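Local coordinates for adenosine monophosphate-protein transferase FICD homolog (PDB 5JJ6) that belongs to the Fic/DOC family and combines an N-terminal array of helices with a mostly helical Fic domain, at residues B[43-48]-B[59-64]; B[74-79]-B[326-331]. One frame throughout, in Å; residues are numbered along the deposited sequence.

Contact 1: residues B[43-48]-B[59-64]; sequences IMEHAM and IEMGQI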
loop_
_atom_site.group_PDB
_atom_site.type_symbol
_atom_site.label_atom_id
_atom_site.label_comp_id
_atom_site.label_asym_id
_atom_site.label_seq_id
_atom_site.Cartn_x
_atom_site.Cartn_y
_atom_site.Cartn_z
ATOM N N ILE B 43 -52.186 6.462 3.457
ATOM C CA ILE B 43 -52.155 7.768 4.108
ATOM C C ILE B 43 -51.020 7.861 5.126
ATOM O O ILE B 43 -50.203 8.792 5.091
ATOM C CB ILE B 43 -53.482 8.076 4.825
ATOM C CG1 ILE B 43 -54.646 8.030 3.833
ATOM C CG2 ILE B 43 -53.412 9.430 5.527
ATOM C CD1 ILE B 43 -54.498 8.984 2.663
ATOM N N MET B 44 -50.956 6.879 6.020
ATOM C CA MET B 44 -49.910 6.872 7.032
ATOM C C MET B 44 -48.525 6.721 6.406
ATOM O O MET B 44 -47.525 7.055 7.025
ATOM C CB MET B 44 -50.154 5.768 8.055
ATOM C CG MET B 44 -49.893 6.206 9.487
ATOM S SD MET B 44 -51.009 7.541 9.979
ATOM C CE MET B 44 -49.845 8.882 10.234
ATOM N N GLU B 45 -48.469 6.218 5.179
ATOM C CA GLU B 45 -47.204 6.051 4.481
ATOM C C GLU B 45 -46.764 7.364 3.848
ATOM O O GLU B 45 -45.572 7.664 3.810
ATOM C CB GLU B 45 -47.305 4.952 3.429
ATOM C CG GLU B 45 -46.857 3.592 3.934
ATOM C CD GLU B 45 -47.390 2.456 3.088
ATOM O OE1 GLU B 45 -48.057 2.740 2.071
ATOM O OE2 GLU B 45 -47.148 1.284 3.445
ATOM N N HIS B 46 -47.706 8.136 3.320
ATOM C CA HIS B 46 -47.346 9.466 2.831
ATOM C C HIS B 46 -46.872 10.304 4.029
ATOM O O HIS B 46 -45.918 11.103 3.938
ATOM C CB HIS B 46 -48.528 10.133 2.123
ATOM C CG HIS B 46 -48.197 11.462 1.511
ATOM N ND1 HIS B 46 -49.147 12.437 1.294
ATOM C CD2 HIS B 46 -47.023 11.972 1.064
ATOM C CE1 HIS B 46 -48.572 13.494 0.745
ATOM N NE2 HIS B 46 -47.284 13.237 0.594
ATOM N N ALA B 47 -47.523 10.074 5.169
ATOM C CA ALA B 47 -47.162 10.748 6.410
ATOM C C ALA B 47 -45.732 10.360 6.773
ATOM O O ALA B 47 -44.911 11.224 7.085
ATOM C CB ALA B 47 -48.120 10.405 7.513
ATOM N N MET B 48 -45.468 9.053 6.775
ATOM C CA MET B 48 -44.135 8.508 7.029
ATOM C C MET B 48 -43.115 9.208 6.160
ATOM O O MET B 48 -42.067 9.649 6.637
ATOM C CB MET B 48 -44.098 7.010 6.728
ATOM C CG MET B 48 -44.595 6.114 7.838
ATOM S SD MET B 48 -43.337 5.912 9.084
ATOM C CE MET B 48 -42.120 5.000 8.129
ATOM N N ILE B 59 -46.138 4.971 15.704
ATOM C CA ILE B 59 -47.047 4.155 16.488
ATOM C C ILE B 59 -48.240 3.697 15.643
ATOM O O ILE B 59 -48.580 2.503 15.624
ATOM C CB ILE B 59 -47.508 4.910 17.736
ATOM C CG1 ILE B 59 -46.384 4.914 18.775
ATOM C CG2 ILE B 59 -48.750 4.267 18.339
ATOM C CD1 ILE B 59 -46.650 5.802 19.993
ATOM N N GLU B 60 -48.873 4.642 14.948
ATOM C CA GLU B 60 -50.027 4.319 14.101
ATOM C C GLU B 60 -49.672 3.309 12.997
ATOM O O GLU B 60 -50.335 2.272 12.826
ATOM C CB GLU B 60 -50.610 5.592 13.480
ATOM C CG GLU B 60 -51.917 5.373 12.720
ATOM C CD GLU B 60 -53.100 5.022 13.631
ATOM O OE1 GLU B 60 -53.027 5.285 14.856
ATOM O OE2 GLU B 60 -54.106 4.483 13.112
ATOM N N MET B 61 -48.609 3.630 12.262
ATOM C CA MET B 61 -48.075 2.774 11.213
ATOM C C MET B 61 -47.865 1.380 11.783
ATOM O O MET B 61 -48.223 0.377 11.168
ATOM C CB MET B 61 -46.760 3.344 10.695
ATOM C CG MET B 61 -46.080 2.509 9.650
ATOM S SD MET B 61 -47.211 2.125 8.305
ATOM C CE MET B 61 -47.326 3.734 7.530
ATOM N N GLY B 62 -47.320 1.347 12.994
ATOM C CA GLY B 62 -47.109 0.119 13.738
ATOM C C GLY B 62 -48.385 -0.683 13.891
ATOM O O GLY B 62 -48.416 -1.872 13.590
ATOM N N GLN B 63 -49.451 -0.047 14.359
ATOM C CA GLN B 63 -50.665 -0.815 14.628
ATOM C C GLN B 63 -51.329 -1.282 13.343
ATOM O O GLN B 63 -51.940 -2.363 13.304
ATOM C CB GLN B 63 -51.636 0.008 15.473
ATOM C CG GLN B 63 -51.147 0.159 16.895
ATOM C CD GLN B 63 -52.048 1.010 17.745
ATOM O OE1 GLN B 63 -51.957 2.236 17.720
ATOM N NE2 GLN B 63 -52.914 0.369 18.525
ATOM N N ILE B 64 -51.149 -0.502 12.280
ATOM C CA ILE B 64 -51.586 -0.926 10.959
ATOM C C ILE B 64 -50.831 -2.179 10.541
ATOM O O ILE B 64 -51.438 -3.137 10.066
ATOM C CB ILE B 64 -51.393 0.184 9.910
ATOM C CG1 ILE B 64 -52.352 1.352 10.186
ATOM C CG2 ILE B 64 -51.603 -0.356 8.493
ATOM C CD1 ILE B 64 -52.032 2.607 9.382
#
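The S-methyl of Met61 is the centre of this contact: it enters the flank of the helical segment 43-48 and meets three of its residues at once. With CG anti to the backbone N (chi1 177°) and bends at the next two torsions, the side chain brings CE to 3.5 Å from Met44 CB. Glu45 CG and Met48 CG complete the surroundings, each 3.6 Å from Met61 CE, and both side chains cross that of Met61 at about a right angle. Met44 answers in the other direction. Its bent chain carries SD across the aliphatic part of Glu60, 3.6 Å from Glu60 CG and again nearly perpendicular, so the glutamate contributes its methylenes here. Ile64 CD1 meets the same Met44 CB, at 3.9 Å. No hydrogen bond links the segments; the joint is apolar, formed where two roughly antiparallel helices (142° between directions) pass with their axes 10.0 Å apart. This is the meeting of helices 37-50 and 55-67, consecutive in the chain, as in a helical hairpin. Helix 16-26 packs alongside, its Ala25 touched by both Met44 and Glu60, while Met61 also reaches Cys77 of helix 71-84.

Contact 2: residues B[74-79]-B[326-331]; sequences ADQCYV and LRPFVR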
loop_
_atom_site.group_PDB
_atom_site.type_symbol
_atom_site.label_atom_id
_atom_site.label_comp_id
_atom_site.label_asym_id
_atom_site.label_seq_id
_atom_site.Cartn_x
_atom_site.Cartn_y
_atom_site.Cartn_z
ATOM N N ALA B 74 -44.177 -4.291 12.850
ATOM C CA ALA B 74 -44.943 -3.537 13.837
ATOM C C ALA B 74 -44.078 -3.253 15.058
ATOM O O ALA B 74 -43.948 -2.093 15.521
ATOM C CB ALA B 74 -46.177 -4.298 14.238
ATOM N N ASP B 75 -43.501 -4.331 15.581
ATOM C CA ASP B 75 -42.550 -4.240 16.675
ATOM C C ASP B 75 -41.422 -3.240 16.359
ATOM O O ASP B 75 -41.030 -2.448 17.210
ATOM C CB ASP B 75 -41.984 -5.621 16.981
ATOM C CG ASP B 75 -40.871 -5.575 17.988
ATOM O OD1 ASP B 75 -39.710 -5.325 17.578
ATOM O OD2 ASP B 75 -41.148 -5.797 19.184
ATOM N N GLN B 76 -40.913 -3.265 15.132
ATOM C CA GLN B 76 -39.874 -2.304 14.724
ATOM C C GLN B 76 -40.325 -0.837 14.817
ATOM O O GLN B 76 -39.555 0.041 15.263
ATOM C CB GLN B 76 -39.384 -2.652 13.322
ATOM C CG GLN B 76 -38.345 -3.726 13.411
ATOM C CD GLN B 76 -37.183 -3.288 14.279
ATOM O OE1 GLN B 76 -36.529 -2.295 13.972
ATOM N NE2 GLN B 76 -36.944 -3.991 15.383
ATOM N N CYS B 77 -41.548 -0.574 14.360
ATOM C CA CYS B 77 -42.159 0.737 14.541
ATOM C C CYS B 77 -42.200 1.161 16.016
ATOM O O CYS B 77 -41.830 2.296 16.350
ATOM C CB CYS B 77 -43.582 0.758 13.977
ATOM S SG CYS B 77 -43.699 0.777 12.182
ATOM N N TYR B 78 -42.666 0.266 16.893
ATOM C CA TYR B 78 -42.762 0.617 18.316
ATOM C C TYR B 78 -41.381 0.890 18.910
ATOM O O TYR B 78 -41.203 1.832 19.689
ATOM C CB TYR B 78 -43.461 -0.478 19.115
ATOM C CG TYR B 78 -44.841 -0.825 18.610
ATOM C CD1 TYR B 78 -45.661 0.144 18.051
ATOM C CD2 TYR B 78 -45.320 -2.133 18.689
ATOM C CE1 TYR B 78 -46.921 -0.178 17.580
ATOM C CE2 TYR B 78 -46.569 -2.461 18.229
ATOM C CZ TYR B 78 -47.364 -1.482 17.673
ATOM O OH TYR B 78 -48.606 -1.810 17.202
ATOM N N VAL B 79 -40.400 0.081 18.528
ATOM C CA VAL B 79 -39.048 0.260 19.037
ATOM C C VAL B 79 -38.485 1.619 18.626
ATOM O O VAL B 79 -37.885 2.325 19.455
ATOM C CB VAL B 79 -38.101 -0.853 18.551
ATOM C CG1 VAL B 79 -36.659 -0.546 18.964
ATOM C CG2 VAL B 79 -38.544 -2.215 19.095
ATOM N N LEU B 326 -30.186 -4.722 18.200
ATOM C CA LEU B 326 -29.340 -5.446 17.273
ATOM C C LEU B 326 -30.116 -6.479 16.473
ATOM O O LEU B 326 -29.540 -7.200 15.677
ATOM C CB LEU B 326 -28.195 -6.124 18.011
ATOM C CG LEU B 326 -26.943 -5.261 18.018
ATOM C CD1 LEU B 326 -25.849 -5.875 18.838
ATOM C CD2 LEU B 326 -26.458 -5.044 16.575
ATOM N N ARG B 327 -31.414 -6.584 16.702
ATOM C CA ARG B 327 -32.175 -7.665 16.079
ATOM C C ARG B 327 -32.324 -7.501 14.565
ATOM O O ARG B 327 -32.135 -8.471 13.838
ATOM C CB ARG B 327 -33.555 -7.813 16.747
ATOM C CG ARG B 327 -33.482 -8.200 18.246
ATOM C CD ARG B 327 -34.857 -8.185 18.859
ATOM N NE ARG B 327 -35.472 -6.883 18.641
ATOM C CZ ARG B 327 -36.764 -6.626 18.786
ATOM N NH1 ARG B 327 -37.594 -7.596 19.127
ATOM N NH2 ARG B 327 -37.230 -5.411 18.546
ATOM N N PRO B 328 -32.639 -6.285 14.075
ATOM C CA PRO B 328 -32.726 -6.153 12.617
ATOM C C PRO B 328 -31.453 -6.578 11.881
ATOM O O PRO B 328 -31.536 -7.252 10.848
ATOM C CB PRO B 328 -32.984 -4.659 12.421
ATOM C CG PRO B 328 -33.670 -4.236 13.642
ATOM C CD PRO B 328 -33.051 -5.041 14.749
ATOM N N PHE B 329 -30.299 -6.204 12.419
ATOM C CA PHE B 329 -29.029 -6.564 11.801
ATOM C C PHE B 329 -28.846 -8.078 11.820
ATOM O O PHE B 329 -28.494 -8.670 10.802
ATOM C CB PHE B 329 -27.869 -5.874 12.511
ATOM C CG PHE B 329 -26.532 -6.135 11.884
ATOM C CD1 PHE B 329 -26.319 -5.888 10.539
ATOM C CD2 PHE B 329 -25.484 -6.624 12.646
ATOM C CE1 PHE B 329 -25.074 -6.129 9.951
ATOM C CE2 PHE B 329 -24.240 -6.866 12.074
ATOM C CZ PHE B 329 -24.030 -6.615 10.720
ATOM N N VAL B 330 -29.117 -8.705 12.963
ATOM C CA VAL B 330 -29.032 -10.159 13.050
ATOM C C VAL B 330 -29.915 -10.823 12.002
ATOM O O VAL B 330 -29.506 -11.781 11.353
ATOM C CB VAL B 330 -29.431 -10.677 14.448
ATOM C CG1 VAL B 330 -29.701 -12.173 14.408
ATOM C CG2 VAL B 330 -28.340 -10.362 15.450
ATOM N N ARG B 331 -31.120 -10.298 11.842
ATOM C CA ARG B 331 -32.056 -10.814 10.862
ATOM C C ARG B 331 -31.499 -10.646 9.465
ATOM O O ARG B 331 -31.688 -11.508 8.603
ATOM C CB ARG B 331 -33.416 -10.113 10.986
ATOM C CG ARG B 331 -34.187 -10.461 12.272
ATOM C CD ARG B 331 -35.595 -9.895 12.254
ATOM N NE ARG B 331 -35.742 -8.688 13.048
ATOM C CZ ARG B 331 -36.381 -8.644 14.208
ATOM N NH1 ARG B 331 -36.942 -9.736 14.686
ATOM N NH2 ARG B 331 -36.480 -7.511 14.888
#
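Segments 74-79 and 326-331 form a polar junction between the N-terminal helical array and the helices of the Fic side of the molecule. Its main bond is a salt bridge in which Arg327 NH2 donates to Asp75 OD1 at 2.7 Å, well bent at 136°. The two groups meet tip to tip, but not coplanar: their planes are 70° apart, and OD1, using its syn lone pair, sits 28° out of the guanidinium plane. Val79 CG2 adds an apolar neighbour near that plane, 3.5 Å from Arg327 NH2. Such side-chain bridging suits two helices whose axes stay 12.6 Å apart, as those of 74-79 and 327-331 do, each sending long or charged groups across. FICD relatives likewise carry an N-terminal helical array of tetratricopeptide type next to their Fic domain. Gln76, bent at its second torsion, crosses Pro328 obliquely, its OE1 3.5 Å from Pro328 CG, while NE2 donates to Asp325. Arg331 NH2 lies 3.9 Å above the Arg327 guanidinium plane, over its centre. Asp325 also forms a salt bridge with Arg327 NE, and Asp106 one with Arg331 NH1, so nearby carboxylates would be expected to offset the charge of these two arginines. Asp75 OD2 is held in turn by Thr98 of helix 89-120.

In the fold
The centres of contacts 1 and 2 lie 16 Å apart on the same side of the chain's centre, contact 1 farther out (26 Å) than contact 2 (13 Å). They come in series: contact 1 pairs neighbouring helices 37-50 and 55-67, and contact 2 then runs from the next helix, 71-84, to helix 327-346 near the end of the model. Helices 55-67 and 71-84 join the two directly, since Gly62 packs on Ala74, Cys77 and Tyr78, and Gln63 on Tyr78. A local helix pairing thus leads into a long-range junction, continuing the N-terminal array through to the Fic side of the molecule.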